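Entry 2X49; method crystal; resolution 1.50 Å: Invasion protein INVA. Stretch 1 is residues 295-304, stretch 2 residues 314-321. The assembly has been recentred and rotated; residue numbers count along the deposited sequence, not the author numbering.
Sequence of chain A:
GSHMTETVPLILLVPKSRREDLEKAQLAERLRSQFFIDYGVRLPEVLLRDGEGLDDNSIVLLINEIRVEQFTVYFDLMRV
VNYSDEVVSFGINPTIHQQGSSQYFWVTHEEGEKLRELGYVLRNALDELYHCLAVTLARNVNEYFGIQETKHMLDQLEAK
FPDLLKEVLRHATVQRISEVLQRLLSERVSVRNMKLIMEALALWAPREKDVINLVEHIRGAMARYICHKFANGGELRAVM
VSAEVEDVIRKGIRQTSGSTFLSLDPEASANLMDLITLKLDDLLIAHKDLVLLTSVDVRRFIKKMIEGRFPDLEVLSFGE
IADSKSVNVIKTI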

# COMPACT_ATOMS: atom_id res chain seq x y z
N SER A 295 15.67 -7.64 6.50
CA SER A 295 16.58 -6.81 7.31
C SER A 295 16.51 -5.35 6.91
O SER A 295 16.25 -5.02 5.74
N VAL A 296 16.75 -4.47 7.86
CA VAL A 296 16.67 -3.04 7.57
C VAL A 296 17.67 -2.64 6.49
O VAL A 296 17.43 -1.76 5.71
N ASP A 297 18.82 -3.29 6.47
CA ASP A 297 19.87 -2.87 5.50
C ASP A 297 19.51 -3.07 4.04
O ASP A 297 20.07 -2.41 3.16
N VAL A 298 18.57 -3.96 3.77
CA VAL A 298 18.23 -4.32 2.38
C VAL A 298 16.78 -3.93 1.97
O VAL A 298 16.40 -3.97 0.78
N ARG A 299 15.98 -3.57 2.97
CA ARG A 299 14.51 -3.32 2.77
C ARG A 299 14.20 -2.44 1.54
O ARG A 299 13.47 -2.86 0.63
N ARG A 300 14.80 -1.25 1.51
CA ARG A 300 14.42 -0.28 0.48
C ARG A 300 14.86 -0.74 -0.90
O ARG A 300 14.22 -0.41 -1.94
N PHE A 301 15.93 -1.52 -0.95
CA PHE A 301 16.48 -2.01 -2.23
C PHE A 301 15.65 -3.14 -2.81
O PHE A 301 15.47 -3.24 -4.03
N ILE A 302 15.20 -4.00 -1.92
CA ILE A 302 14.29 -5.08 -2.31
C ILE A 302 12.99 -4.49 -2.85
O ILE A 302 12.50 -4.93 -3.89
N LYS A 303 12.47 -3.48 -2.17
CA LYS A 303 11.23 -2.77 -2.61
C LYS A 303 11.43 -2.23 -4.03
O LYS A 303 10.65 -2.54 -4.94
N LYS A 304 12.54 -1.55 -4.27
CA LYS A 304 12.81 -0.97 -5.60
C LYS A 304 12.94 -2.04 -6.67
O LYS A 304 12.48 -1.88 -7.81
N GLU A 314 4.18 -4.80 -0.34
CA GLU A 314 5.05 -3.91 0.48
C GLU A 314 6.09 -4.75 1.24
O GLU A 314 5.99 -5.98 1.43
N VAL A 315 7.16 -4.03 1.55
CA VAL A 315 8.35 -4.62 2.18
C VAL A 315 8.63 -3.86 3.47
O VAL A 315 8.85 -2.68 3.47
N LEU A 316 8.57 -4.61 4.57
CA LEU A 316 8.86 -4.09 5.94
C LEU A 316 10.14 -4.68 6.50
O LEU A 316 10.50 -5.81 6.21
N SER A 317 10.81 -3.88 7.33
CA SER A 317 11.97 -4.38 8.03
C SER A 317 11.56 -5.05 9.35
O SER A 317 10.50 -4.80 9.91
N PHE A 318 12.44 -5.89 9.86
CA PHE A 318 12.22 -6.57 11.14
C PHE A 318 11.97 -5.56 12.27
O PHE A 318 11.15 -5.77 13.16
N GLY A 319 12.69 -4.45 12.23
CA GLY A 319 12.49 -3.40 13.23
C GLY A 319 11.15 -2.70 13.16
O GLY A 319 10.58 -2.20 14.13
N GLU A 320 10.65 -2.63 11.94
CA GLU A 320 9.39 -1.96 11.66
C GLU A 320 8.23 -2.70 12.30
O GLU A 320 7.24 -2.07 12.64
N ILE A 321 8.40 -3.99 12.54
CA ILE A 321 7.32 -4.83 13.13
C ILE A 321 7.61 -5.23 14.60
O ILE A 321 7.08 -6.21 15.10

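Helix 299-304 runs nearly antiparallel to strand 314-317 (171° between their N-to-C directions, 8.0 Å at closest approach), and the two stretches bury 486 Å² between them. Ser295 directs CB away from stretch 2 (chi1 m), yet it is covered in part by the Phe318 ring: Ser295 N lies 3.5 Å from Phe318 CE2, and Ser295 OG 3.6 Å from the same carbon. Phe318 starts sideways, and its m rotamer brings the ring end nearer. At Val296 the backbones come close, with Val296 CA 4.9 Å from Ser317 CA; Ser317 points toward stretch 1 (chi1 p), putting its CB 3.8 Å from Val296 CA, and the valine side chain (p) points sideways. Water 1 bridges the two stretches here, accepting from Gly319 N at 3.3 Å and, weakly, from Val296 N at 3.2 Å.

Arg299 points toward the strand, with chi1 t, chi2 off-well at -147° and chi3 p. Its aliphatic part lies along the strand, Arg299 CG 3.8 Å from Val315 CG1 and Arg299 CD 3.7 Å from Ser317 N, while the guanidinium edge meets a backbone carbonyl: Arg299 NH1 donates to Val315 O at 2.9 Å and 159°. Glu320 (m, t) also points in; its OE2 is 4.0 Å from Arg299 NE but well out of the guanidinium plane, so the charges are merely near. Glu320 OE1 instead accepts from Ser317 N at 3.1 Å, and Glu320 N donates to Ser317 OG at 3.3 Å, tying the turn after the strand.

Ile302 (m, t) adds a looser apolar contact, Ile302 CG2 4.4 Å from Val315 CG2. Val315 (t), the most covered residue, also places CG2 3.9 Å from Lys303 CA. Lys303 (t, p, t, t) extends past it to a salt bridge, Lys303 NZ donating to Glu314 OE1 at 3.0 Å; Glu314 begins sideways, but its m, m rotamer carries the carboxylate nearer.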

# COMPACT_ATOMS: atom_id res chain seq x y z
CB SER A 295 18.04 -7.30 7.19
OG SER A 295 18.24 -8.65 7.64
CB VAL A 296 16.85 -2.10 8.81
CG1 VAL A 296 18.23 -2.25 9.39
CG2 VAL A 296 16.57 -0.68 8.38
CB ASP A 297 21.28 -3.39 5.86
CG ASP A 297 21.45 -4.89 5.77
OD1 ASP A 297 20.47 -5.63 5.66
OD2 ASP A 297 22.62 -5.33 5.88
CB VAL A 298 18.48 -5.81 2.07
CG1 VAL A 298 20.00 -6.13 2.11
CG2 VAL A 298 17.66 -6.70 2.99
CB ARG A 299 13.86 -2.68 4.02
CG ARG A 299 12.31 -2.67 4.01
CD ARG A 299 11.73 -1.48 4.69
NE ARG A 299 11.98 -0.20 4.04
CZ ARG A 299 11.30 0.30 3.01
NH1 ARG A 299 10.27 -0.36 2.49
NH2 ARG A 299 11.66 1.48 2.50
CB ARG A 300 14.97 1.12 0.79
CG ARG A 300 16.46 1.27 0.77
CD ARG A 300 16.78 2.54 1.54
NE ARG A 300 18.21 2.85 1.55
CZ ARG A 300 19.07 2.37 2.44
NH1 ARG A 300 18.66 1.58 3.41
NH2 ARG A 300 20.37 2.70 2.37
CB PHE A 301 17.95 -2.44 -2.09
CG PHE A 301 18.81 -1.31 -1.58
CD1 PHE A 301 19.11 -0.23 -2.41
CD2 PHE A 301 19.25 -1.28 -0.25
CE1 PHE A 301 19.88 0.85 -1.93
CE2 PHE A 301 20.01 -0.19 0.23
CZ PHE A 301 20.33 0.86 -0.62
CB ILE A 302 14.04 -6.08 -1.19
CG1 ILE A 302 15.34 -6.83 -0.91
CG2 ILE A 302 12.93 -7.08 -1.58
CD1 ILE A 302 15.34 -7.61 0.43
CB LYS A 303 10.73 -1.70 -1.64
CG LYS A 303 9.66 -0.77 -2.23
CD LYS A 303 8.28 -1.44 -2.37
CE LYS A 303 7.26 -0.52 -3.02
NZ LYS A 303 5.99 -1.16 -3.37
CB LYS A 304 14.05 -0.07 -5.60
CG LYS A 304 14.26 0.76 -6.89
CD LYS A 304 15.28 1.89 -6.68
CE LYS A 304 15.11 3.02 -7.70
NZ LYS A 304 16.19 3.02 -8.74
CB GLU A 314 4.28 -3.00 1.39
CG GLU A 314 3.20 -2.16 0.70
CD GLU A 314 3.62 -1.34 -0.52
OE1 GLU A 314 4.83 -1.00 -0.66
OE2 GLU A 314 2.73 -1.02 -1.36
CB VAL A 315 9.59 -4.57 1.24
CG1 VAL A 315 10.73 -5.35 1.88
CG2 VAL A 315 9.27 -5.09 -0.23
CB LEU A 316 7.71 -4.39 6.92
CG LEU A 316 6.29 -3.90 6.57
CD1 LEU A 316 5.29 -4.04 7.73
CD2 LEU A 316 6.27 -2.48 6.06
CB SER A 317 12.96 -3.28 8.27
OG SER A 317 12.46 -2.39 9.25
CB PHE A 318 13.38 -7.51 11.49
CG PHE A 318 13.66 -8.60 10.47
CD1 PHE A 318 12.64 -9.34 9.88
CD2 PHE A 318 14.96 -8.88 10.08
CE1 PHE A 318 12.94 -10.35 8.96
CE2 PHE A 318 15.26 -9.89 9.14
CZ PHE A 318 14.24 -10.61 8.58
CB GLU A 320 9.16 -1.70 10.18
CG GLU A 320 9.98 -0.46 9.70
CD GLU A 320 10.01 -0.26 8.16
OE1 GLU A 320 9.50 -1.11 7.42
OE2 GLU A 320 10.64 0.74 7.71
CB ILE A 321 6.97 -6.09 12.26
CG1 ILE A 321 8.13 -7.09 12.24
CG2 ILE A 321 6.54 -5.67 10.84
CD1 ILE A 321 7.71 -8.52 12.00
O HOH W 1 15.68 -4.50 10.89